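Long-range contact in Cyclo(L-leucyl-L-leucyl) synthase (Staphylococcus haemolyticus, PDB 6EZ3), which joins two leucyl residues delivered by leucyl-tRNA into the cyclic dipeptide cyclo(L-leucyl-L-leucyl), without consuming ATP: residues I16-S28 / I42-L56. Sequence-based numbering, arbitrary orientation.
Sequences IYQRKKHVILGIS and IIQWANSNFDDFSIL
With CG turned away from its carbonyl carbon (chi1 -67°), the Phe50 ring slots between Val23 and Lys20, which meet it across opposite faces. Val23 sets CG1 between its own N and carbonyl carbon (chi1 66°), against the ring and the CB of Phe53, while its CB stands over the ring centre, 3.7 Å from the centroid. The Lys20 chain, bent at chi2, lays CD over the other face, 4.1 Å from the same centroid; its ammonium lies farther off, at most a weak cation-pi partner. Tyr17 completes this end, its CE2 3.9 Å from CZ of Phe50, the two rings steeply inclined.

On the face of the sheet that carries Val23 and Leu25, Leu25 rests CD1 and CD2 against the CB of Ala46, CD1 at 3.6 Å, and farther along Ile27 packs between Ile42 and Ile55. Helix 42-49 runs almost antiparallel to strand 22-26 (172°), so Ile42, Ala46 and the following Phe50 meet Ile27, Leu25 and Val23 in reverse order. On the other face of the sheet, NE2 of His22 is hydrogen-bonded at its ring edge to OG of Ser54 (3.2 Å) and ND1 to Thr191, so both ring nitrogens have partners; Ile24 lies alongside Leu56.

Parallel pairing links the strands: Leu25 N bonds to Ser54 O at 2.8 Å, Leu56 N to Leu25 O, and Ile27 N to Leu56 O, just before Ser28, the probable nucleophile.

The arrangement is a beta-alpha-beta unit of the Rossmann-like CDPS core, strand 22-26, helix 36-49 and strand 52-57. Strand 191-195 pairs with the other edge of strand 22-26, strand 106-108 flanks strand 52-57, and helix 73-97 packs on Ile27, Ile43 and Ile55.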
ATOM      1  N   ILE A  16       0.173  -4.820 -18.344  1.00 40.11           N
ATOM      2  CA  ILE A  16      -1.046  -4.736 -17.539  1.00 40.95           C
ATOM      3  C   ILE A  16      -1.615  -3.311 -17.654  1.00 46.20           C
ATOM      4  O   ILE A  16      -2.821  -3.146 -17.943  1.00 45.72           O
ATOM      5  CB  ILE A  16      -0.825  -5.214 -16.047  1.00 43.93           C
ATOM      6  CG1 ILE A  16      -0.574  -6.755 -15.986  1.00 44.59           C
ATOM      7  CG2 ILE A  16      -1.966  -4.799 -15.099  1.00 41.28           C
ATOM      8  CD1 ILE A  16      -0.137  -7.335 -14.591  1.00 46.10           C
ATOM      9  N   TYR A  17      -0.723  -2.293 -17.474  1.00 41.82           N
ATOM     10  CA  TYR A  17      -1.074  -0.873 -17.543  1.00 41.19           C
ATOM     11  C   TYR A  17      -1.801  -0.573 -18.826  1.00 46.84           C
ATOM     12  O   TYR A  17      -2.899  -0.008 -18.750  1.00 46.62           O
ATOM     13  CB  TYR A  17       0.163   0.010 -17.396  1.00 41.58           C
ATOM     14  CG  TYR A  17      -0.109   1.499 -17.445  1.00 42.20           C
ATOM     15  CD1 TYR A  17       0.167   2.235 -18.584  1.00 44.44           C
ATOM     16  CD2 TYR A  17      -0.582   2.179 -16.331  1.00 43.09           C
ATOM     17  CE1 TYR A  17      -0.052   3.612 -18.628  1.00 46.65           C
ATOM     18  CE2 TYR A  17      -0.817   3.556 -16.364  1.00 44.00           C
ATOM     19  CZ  TYR A  17      -0.539   4.272 -17.514  1.00 53.06           C
ATOM     20  OH  TYR A  17      -0.761   5.635 -17.563  1.00 56.14           O
ATOM     21  N   GLN A  18      -1.212  -1.006 -19.998  1.00 42.41           N
ATOM     22  CA  GLN A  18      -1.770  -0.848 -21.340  1.00 41.38           C
ATOM     23  C   GLN A  18      -3.255  -1.232 -21.381  1.00 45.24           C
ATOM     24  O   GLN A  18      -4.053  -0.443 -21.896  1.00 47.47           O
ATOM     25  CB  GLN A  18      -0.975  -1.679 -22.355  1.00 42.55           C
ATOM     26  CG  GLN A  18      -1.473  -1.518 -23.793  1.00 60.63           C
ATOM     27  CD  GLN A  18      -0.608  -2.193 -24.818  1.00 81.48           C
ATOM     28  OE1 GLN A  18      -0.320  -3.391 -24.718  1.00 78.22           O
ATOM     29  NE2 GLN A  18      -0.202  -1.443 -25.835  1.00 74.05           N
ATOM     30  N   ARG A  19      -3.611  -2.412 -20.813  1.00 38.42           N
ATOM     31  CA  ARG A  19      -4.958  -2.965 -20.772  1.00 37.93           C
ATOM     32  C   ARG A  19      -6.011  -2.080 -20.014  1.00 43.08           C
ATOM     33  O   ARG A  19      -7.190  -2.166 -20.325  1.00 43.86           O
ATOM     34  CB  ARG A  19      -4.926  -4.400 -20.204  1.00 37.47           C
ATOM     35  CG  ARG A  19      -4.368  -5.452 -21.158  1.00 38.89           C
ATOM     36  CD  ARG A  19      -4.119  -6.803 -20.508  1.00 45.30           C
ATOM     37  NE  ARG A  19      -2.679  -7.017 -20.305  1.00 65.93           N
ATOM     38  CZ  ARG A  19      -2.140  -8.088 -19.723  1.00 92.14           C
ATOM     39  NH1 ARG A  19      -0.822  -8.177 -19.572  1.00 80.06           N
ATOM     40  NH2 ARG A  19      -2.911  -9.077 -19.290  1.00 92.85           N
ATOM     41  N   LYS A  20      -5.579  -1.232 -19.074  1.00 39.28           N
ATOM     42  CA  LYS A  20      -6.351  -0.303 -18.206  1.00 38.73           C
ATOM     43  C   LYS A  20      -7.583  -0.946 -17.490  1.00 46.00           C
ATOM     44  O   LYS A  20      -8.608  -0.276 -17.278  1.00 45.19           O
ATOM     45  CB  LYS A  20      -6.727   0.983 -18.926  1.00 37.86           C
ATOM     46  CG  LYS A  20      -5.494   1.698 -19.439  1.00 39.41           C
ATOM     47  CD  LYS A  20      -5.158   2.977 -18.727  1.00 33.89           C
ATOM     48  CE  LYS A  20      -3.679   3.252 -18.700  1.00 28.10           C
ATOM     49  NZ  LYS A  20      -3.009   3.026 -20.012  1.00 27.62           N
ATOM     50  N   LYS A  21      -7.441  -2.218 -17.041  1.00 44.37           N
ATOM     51  CA  LYS A  21      -8.563  -2.888 -16.378  1.00 44.67           C
ATOM     52  C   LYS A  21      -8.870  -2.346 -14.982  1.00 50.28           C
ATOM     53  O   LYS A  21     -10.016  -1.990 -14.732  1.00 53.54           O
ATOM     54  CB  LYS A  21      -8.388  -4.403 -16.344  1.00 48.43           C
ATOM     55  CG  LYS A  21      -8.635  -5.089 -17.689  1.00 80.36           C
ATOM     56  CD  LYS A  21      -8.786  -6.600 -17.520  1.00 94.62           C
ATOM     57  CE  LYS A  21      -8.094  -7.409 -18.599  1.00111.46           C
ATOM     58  NZ  LYS A  21      -7.708  -8.769 -18.113  1.00121.60           N
ATOM     59  N   HIS A  22      -7.869  -2.263 -14.081  1.00 43.89           N
ATOM     60  CA  HIS A  22      -8.049  -1.782 -12.716  1.00 42.42           C
ATOM     61  C   HIS A  22      -6.737  -1.275 -12.087  1.00 47.88           C
ATOM     62  O   HIS A  22      -5.664  -1.840 -12.347  1.00 51.44           O
ATOM     63  CB  HIS A  22      -8.643  -2.909 -11.876  1.00 42.89           C
ATOM     64  CG  HIS A  22      -8.988  -2.548 -10.455  1.00 46.81           C
ATOM     65  ND1 HIS A  22      -8.089  -2.741  -9.405  1.00 48.75           N
ATOM     66  CD2 HIS A  22     -10.140  -2.072  -9.943  1.00 48.30           C
ATOM     67  CE1 HIS A  22      -8.719  -2.347  -8.314  1.00 47.52           C
ATOM     68  NE2 HIS A  22      -9.953  -1.948  -8.580  1.00 47.64           N
ATOM     69  N   VAL A  23      -6.836  -0.245 -11.223  1.00 39.66           N
ATOM     70  CA  VAL A  23      -5.717   0.323 -10.469  1.00 37.17           C
ATOM     71  C   VAL A  23      -6.094   0.428  -8.973  1.00 43.30           C
ATOM     72  O   VAL A  23      -7.270   0.634  -8.639  1.00 43.36           O
ATOM     73  CB  VAL A  23      -5.204   1.681 -11.059  1.00 38.61           C
ATOM     74  CG1 VAL A  23      -6.234   2.824 -10.964  1.00 36.90           C
ATOM     75  CG2 VAL A  23      -3.885   2.087 -10.419  1.00 38.48           C
ATOM     76  N   ILE A  24      -5.097   0.260  -8.089  1.00 39.64           N
ATOM     77  CA  ILE A  24      -5.224   0.423  -6.656  1.00 39.46           C
ATOM     78  C   ILE A  24      -4.442   1.663  -6.377  1.00 44.71           C
ATOM     79  O   ILE A  24      -3.250   1.727  -6.686  1.00 46.28           O
ATOM     80  CB  ILE A  24      -4.704  -0.786  -5.810  1.00 43.01           C
ATOM     81  CG1 ILE A  24      -5.513  -2.089  -6.100  1.00 43.67           C
ATOM     82  CG2 ILE A  24      -4.750  -0.456  -4.290  1.00 43.57           C
ATOM     83  CD1 ILE A  24      -4.899  -3.323  -5.597  1.00 43.00           C
ATOM     84  N   LEU A  25      -5.108   2.683  -5.842  1.00 40.19           N
ATOM     85  CA  LEU A  25      -4.399   3.901  -5.460  1.00 38.30           C
ATOM     86  C   LEU A  25      -4.035   3.730  -3.986  1.00 44.08           C
ATOM     87  O   LEU A  25      -4.912   3.573  -3.139  1.00 43.62           O
ATOM     88  CB  LEU A  25      -5.221   5.186  -5.674  1.00 36.86           C
ATOM     89  CG  LEU A  25      -5.906   5.386  -7.013  1.00 39.33           C
ATOM     90  CD1 LEU A  25      -6.810   6.570  -6.953  1.00 39.70           C
ATOM     91  CD2 LEU A  25      -4.923   5.602  -8.117  1.00 38.63           C
ATOM     92  N   GLY A  26      -2.746   3.657  -3.715  1.00 42.18           N
ATOM     93  CA  GLY A  26      -2.246   3.552  -2.362  1.00 42.10           C
ATOM     94  C   GLY A  26      -2.083   4.946  -1.791  1.00 49.37           C
ATOM     95  O   GLY A  26      -1.259   5.736  -2.290  1.00 49.07           O
ATOM     96  N   ILE A  27      -2.897   5.263  -0.752  1.00 46.45           N
ATOM     97  CA  ILE A  27      -2.810   6.518  -0.003  1.00 46.05           C
ATOM     98  C   ILE A  27      -2.161   6.228   1.373  1.00 50.94           C
ATOM     99  O   ILE A  27      -2.483   5.236   2.014  1.00 51.45           O
ATOM    100  CB  ILE A  27      -4.159   7.257   0.030  1.00 49.00           C
ATOM    101  CG1 ILE A  27      -4.481   7.782  -1.391  1.00 48.99           C
ATOM    102  CG2 ILE A  27      -4.141   8.413   1.039  1.00 49.33           C
ATOM    103  CD1 ILE A  27      -5.927   7.711  -1.834  1.00 46.61           C
ATOM    104  N   SER A  28      -1.167   7.028   1.748  1.00 48.48           N
ATOM    105  CA  SER A  28      -0.353   6.853   2.947  1.00 49.40           C
ATOM    106  C   SER A  28      -0.713   7.778   4.111  1.00 58.59           C
ATOM    107  O   SER A  28      -0.990   8.967   3.896  1.00 59.45           O
ATOM    108  CB  SER A  28       1.127   6.985   2.601  1.00 51.28           C
ATOM    109  OG  SER A  28       1.637   5.794   2.029  1.00 56.04           O
ATOM    110  N   ILE A  42      -5.019  12.056  -7.952  1.00 41.64           N
ATOM    111  CA  ILE A  42      -4.839  10.627  -8.236  1.00 39.73           C
ATOM    112  C   ILE A  42      -6.168   9.928  -8.501  1.00 42.97           C
ATOM    113  O   ILE A  42      -6.200   9.023  -9.315  1.00 42.49           O
ATOM    114  CB  ILE A  42      -3.974   9.874  -7.170  1.00 41.55           C
ATOM    115  CG1 ILE A  42      -4.497  10.075  -5.742  1.00 40.20           C
ATOM    116  CG2 ILE A  42      -2.483  10.263  -7.301  1.00 42.32           C
ATOM    117  CD1 ILE A  42      -3.826   9.314  -4.698  1.00 45.16           C
ATOM    118  N   ILE A  43      -7.258  10.350  -7.832  1.00 39.06           N
ATOM    119  CA  ILE A  43      -8.580   9.767  -8.048  1.00 37.56           C
ATOM    120  C   ILE A  43      -9.081  10.175  -9.432  1.00 43.27           C
ATOM    121  O   ILE A  43      -9.468   9.312 -10.231  1.00 44.67           O
ATOM    122  CB  ILE A  43      -9.577  10.079  -6.916  1.00 39.20           C
ATOM    123  CG1 ILE A  43      -9.078   9.462  -5.588  1.00 38.89           C
ATOM    124  CG2 ILE A  43     -10.985   9.592  -7.303  1.00 38.56           C
ATOM    125  CD1 ILE A  43     -10.171   9.249  -4.452  1.00 45.83           C
ATOM    126  N   GLN A  44      -9.011  11.475  -9.741  1.00 38.46           N
ATOM    127  CA  GLN A  44      -9.421  11.962 -11.047  1.00 38.58           C
ATOM    128  C   GLN A  44      -8.664  11.251 -12.159  1.00 44.37           C
ATOM    129  O   GLN A  44      -9.282  10.874 -13.146  1.00 44.38           O
ATOM    130  CB  GLN A  44      -9.276  13.489 -11.143  1.00 40.05           C
ATOM    131  CG  GLN A  44     -10.437  14.283 -10.502  1.00 56.86           C
ATOM    132  CD  GLN A  44     -11.825  13.982 -11.046  1.00 77.52           C
ATOM    133  OE1 GLN A  44     -12.014  13.622 -12.230  1.00 76.06           O
ATOM    134  NE2 GLN A  44     -12.832  14.121 -10.180  1.00 65.52           N
ATOM    135  N   TRP A  45      -7.346  10.997 -11.952  1.00 42.65           N
ATOM    136  CA  TRP A  45      -6.436  10.275 -12.856  1.00 42.68           C
ATOM    137  C   TRP A  45      -6.850   8.807 -13.010  1.00 45.09           C
ATOM    138  O   TRP A  45      -6.941   8.316 -14.134  1.00 44.34           O
ATOM    139  CB  TRP A  45      -4.974  10.357 -12.359  1.00 41.76           C
ATOM    140  CG  TRP A  45      -3.999   9.562 -13.189  1.00 42.64           C
ATOM    141  CD1 TRP A  45      -3.422   9.945 -14.363  1.00 45.64           C
ATOM    142  CD2 TRP A  45      -3.527   8.231 -12.925  1.00 42.48           C
ATOM    143  NE1 TRP A  45      -2.621   8.936 -14.848  1.00 45.27           N
ATOM    144  CE2 TRP A  45      -2.674   7.870 -13.989  1.00 46.34           C
ATOM    145  CE3 TRP A  45      -3.763   7.295 -11.899  1.00 43.95           C
ATOM    146  CZ2 TRP A  45      -2.044   6.620 -14.055  1.00 45.60           C
ATOM    147  CZ3 TRP A  45      -3.153   6.048 -11.973  1.00 45.59           C
ATOM    148  CH2 TRP A  45      -2.298   5.728 -13.037  1.00 46.31           C
ATOM    149  N   ALA A  46      -7.114   8.121 -11.883  1.00 40.61           N
ATOM    150  CA  ALA A  46      -7.500   6.724 -11.885  1.00 39.86           C
ATOM    151  C   ALA A  46      -8.765   6.630 -12.663  1.00 46.72           C
ATOM    152  O   ALA A  46      -8.813   5.869 -13.624  1.00 46.48           O
ATOM    153  CB  ALA A  46      -7.727   6.227 -10.463  1.00 39.91           C
ATOM    154  N   ASN A  47      -9.757   7.473 -12.300  1.00 45.32           N
ATOM    155  CA  ASN A  47     -11.097   7.522 -12.871  1.00 46.52           C
ATOM    156  C   ASN A  47     -11.118   7.708 -14.370  1.00 54.85           C
ATOM    157  O   ASN A  47     -11.868   7.009 -15.055  1.00 57.49           O
ATOM    158  CB  ASN A  47     -11.927   8.592 -12.186  1.00 47.07           C
ATOM    159  CG  ASN A  47     -13.347   8.676 -12.667  1.00 60.28           C
ATOM    160  OD1 ASN A  47     -14.088   7.702 -12.647  1.00 57.01           O
ATOM    161  ND2 ASN A  47     -13.766   9.861 -13.061  1.00 48.25           N
ATOM    162  N   SER A  48     -10.292   8.635 -14.874  1.00 51.70           N
ATOM    163  CA  SER A  48     -10.183   8.997 -16.286  1.00 51.05           C
ATOM    164  C   SER A  48      -9.519   7.964 -17.157  1.00 56.42           C
ATOM    165  O   SER A  48      -9.938   7.783 -18.301  1.00 60.90           O
ATOM    166  CB  SER A  48      -9.474  10.331 -16.435  1.00 53.28           C
ATOM    167  OG  SER A  48     -10.246  11.307 -15.750  1.00 67.54           O
ATOM    168  N   ASN A  49      -8.503   7.299 -16.654  1.00 48.69           N
ATOM    169  CA  ASN A  49      -7.738   6.341 -17.423  1.00 47.21           C
ATOM    170  C   ASN A  49      -8.178   4.858 -17.327  1.00 51.40           C
ATOM    171  O   ASN A  49      -7.956   4.098 -18.281  1.00 52.40           O
ATOM    172  CB  ASN A  49      -6.281   6.470 -17.035  1.00 44.87           C
ATOM    173  CG  ASN A  49      -5.666   7.746 -17.496  1.00 68.14           C
ATOM    174  OD1 ASN A  49      -5.722   8.793 -16.833  1.00 63.63           O
ATOM    175  ND2 ASN A  49      -5.032   7.649 -18.645  1.00 61.97           N
ATOM    176  N   PHE A  50      -8.759   4.438 -16.196  1.00 45.67           N
ATOM    177  CA  PHE A  50      -9.063   3.028 -15.962  1.00 44.66           C
ATOM    178  C   PHE A  50     -10.540   2.657 -15.975  1.00 53.73           C
ATOM    179  O   PHE A  50     -11.423   3.513 -15.745  1.00 54.26           O
ATOM    180  CB  PHE A  50      -8.418   2.559 -14.642  1.00 44.37           C
ATOM    181  CG  PHE A  50      -6.906   2.539 -14.659  1.00 43.89           C
ATOM    182  CD1 PHE A  50      -6.175   3.716 -14.512  1.00 45.24           C
ATOM    183  CD2 PHE A  50      -6.209   1.339 -14.802  1.00 43.83           C
ATOM    184  CE1 PHE A  50      -4.778   3.695 -14.523  1.00 45.12           C
ATOM    185  CE2 PHE A  50      -4.811   1.321 -14.805  1.00 44.75           C
ATOM    186  CZ  PHE A  50      -4.108   2.495 -14.652  1.00 42.39           C
ATOM    187  N   ASP A  51     -10.794   1.342 -16.207  1.00 51.79           N
ATOM    188  CA  ASP A  51     -12.135   0.783 -16.219  1.00 52.52           C
ATOM    189  C   ASP A  51     -12.686   0.845 -14.805  1.00 54.96           C
ATOM    190  O   ASP A  51     -13.840   1.227 -14.611  1.00 56.30           O
ATOM    191  CB  ASP A  51     -12.156  -0.670 -16.766  1.00 54.88           C
ATOM    192  CG  ASP A  51     -11.762  -0.868 -18.232  1.00 59.04           C
ATOM    193  OD1 ASP A  51     -11.664   0.139 -18.970  1.00 55.00           O
ATOM    194  OD2 ASP A  51     -11.567  -2.032 -18.637  1.00 67.37           O
ATOM    195  N   ASP A  52     -11.820   0.575 -13.818  1.00 48.14           N
ATOM    196  CA  ASP A  52     -12.177   0.576 -12.402  1.00 46.57           C
ATOM    197  C   ASP A  52     -10.951   0.863 -11.523  1.00 50.38           C
ATOM    198  O   ASP A  52      -9.819   0.603 -11.941  1.00 52.50           O
ATOM    199  CB  ASP A  52     -12.711  -0.816 -12.061  1.00 47.99           C
ATOM    200  CG  ASP A  52     -13.760  -0.859 -10.988  1.00 66.01           C
ATOM    201  OD1 ASP A  52     -14.298  -1.964 -10.731  1.00 69.42           O
ATOM    202  OD2 ASP A  52     -14.059   0.206 -10.409  1.00 74.03           O
ATOM    203  N   PHE A  53     -11.165   1.348 -10.293  1.00 43.88           N
ATOM    204  CA  PHE A  53     -10.099   1.575  -9.314  1.00 42.38           C
ATOM    205  C   PHE A  53     -10.611   1.298  -7.922  1.00 45.76           C
ATOM    206  O   PHE A  53     -11.818   1.269  -7.681  1.00 45.07           O
ATOM    207  CB  PHE A  53      -9.534   3.001  -9.386  1.00 44.52           C
ATOM    208  CG  PHE A  53     -10.517   4.091  -9.011  1.00 46.00           C
ATOM    209  CD1 PHE A  53     -10.539   4.614  -7.726  1.00 47.60           C
ATOM    210  CD2 PHE A  53     -11.425   4.583  -9.945  1.00 48.53           C
ATOM    211  CE1 PHE A  53     -11.476   5.575  -7.366  1.00 48.45           C
ATOM    212  CE2 PHE A  53     -12.356   5.552  -9.585  1.00 51.55           C
ATOM    213  CZ  PHE A  53     -12.357   6.059  -8.302  1.00 49.27           C
ATOM    214  N   SER A  54      -9.675   1.117  -7.008  1.00 42.60           N
ATOM    215  CA  SER A  54      -9.855   0.870  -5.584  1.00 41.25           C
ATOM    216  C   SER A  54      -8.877   1.796  -4.925  1.00 45.26           C
ATOM    217  O   SER A  54      -7.886   2.200  -5.546  1.00 45.16           O
ATOM    218  CB  SER A  54      -9.392  -0.544  -5.243  1.00 44.00           C
ATOM    219  OG  SER A  54     -10.392  -1.522  -5.448  1.00 58.32           O
ATOM    220  N   ILE A  55      -9.089   2.062  -3.653  1.00 41.48           N
ATOM    221  CA  ILE A  55      -8.162   2.831  -2.839  1.00 40.71           C
ATOM    222  C   ILE A  55      -7.742   1.953  -1.652  1.00 45.30           C
ATOM    223  O   ILE A  55      -8.563   1.259  -1.060  1.00 44.74           O
ATOM    224  CB  ILE A  55      -8.785   4.186  -2.433  1.00 43.68           C
ATOM    225  CG1 ILE A  55      -8.891   5.132  -3.657  1.00 43.88           C
ATOM    226  CG2 ILE A  55      -8.012   4.856  -1.305  1.00 42.64           C
ATOM    227  CD1 ILE A  55     -10.216   5.532  -3.965  1.00 44.56           C
ATOM    228  N   LEU A  56      -6.461   1.922  -1.360  1.00 43.65           N
ATOM    229  CA  LEU A  56      -5.965   1.175  -0.225  1.00 43.93           C
ATOM    230  C   LEU A  56      -5.371   2.177   0.729  1.00 48.33           C
ATOM    231  O   LEU A  56      -4.486   2.960   0.360  1.00 48.52           O
ATOM    232  CB  LEU A  56      -4.968   0.064  -0.605  1.00 44.31           C
ATOM    233  CG  LEU A  56      -4.724  -0.968   0.522  1.00 51.07           C
ATOM    234  CD1 LEU A  56      -5.900  -1.933   0.674  1.00 51.40           C
ATOM    235  CD2 LEU A  56      -3.412  -1.728   0.338  1.00 56.82           C
TER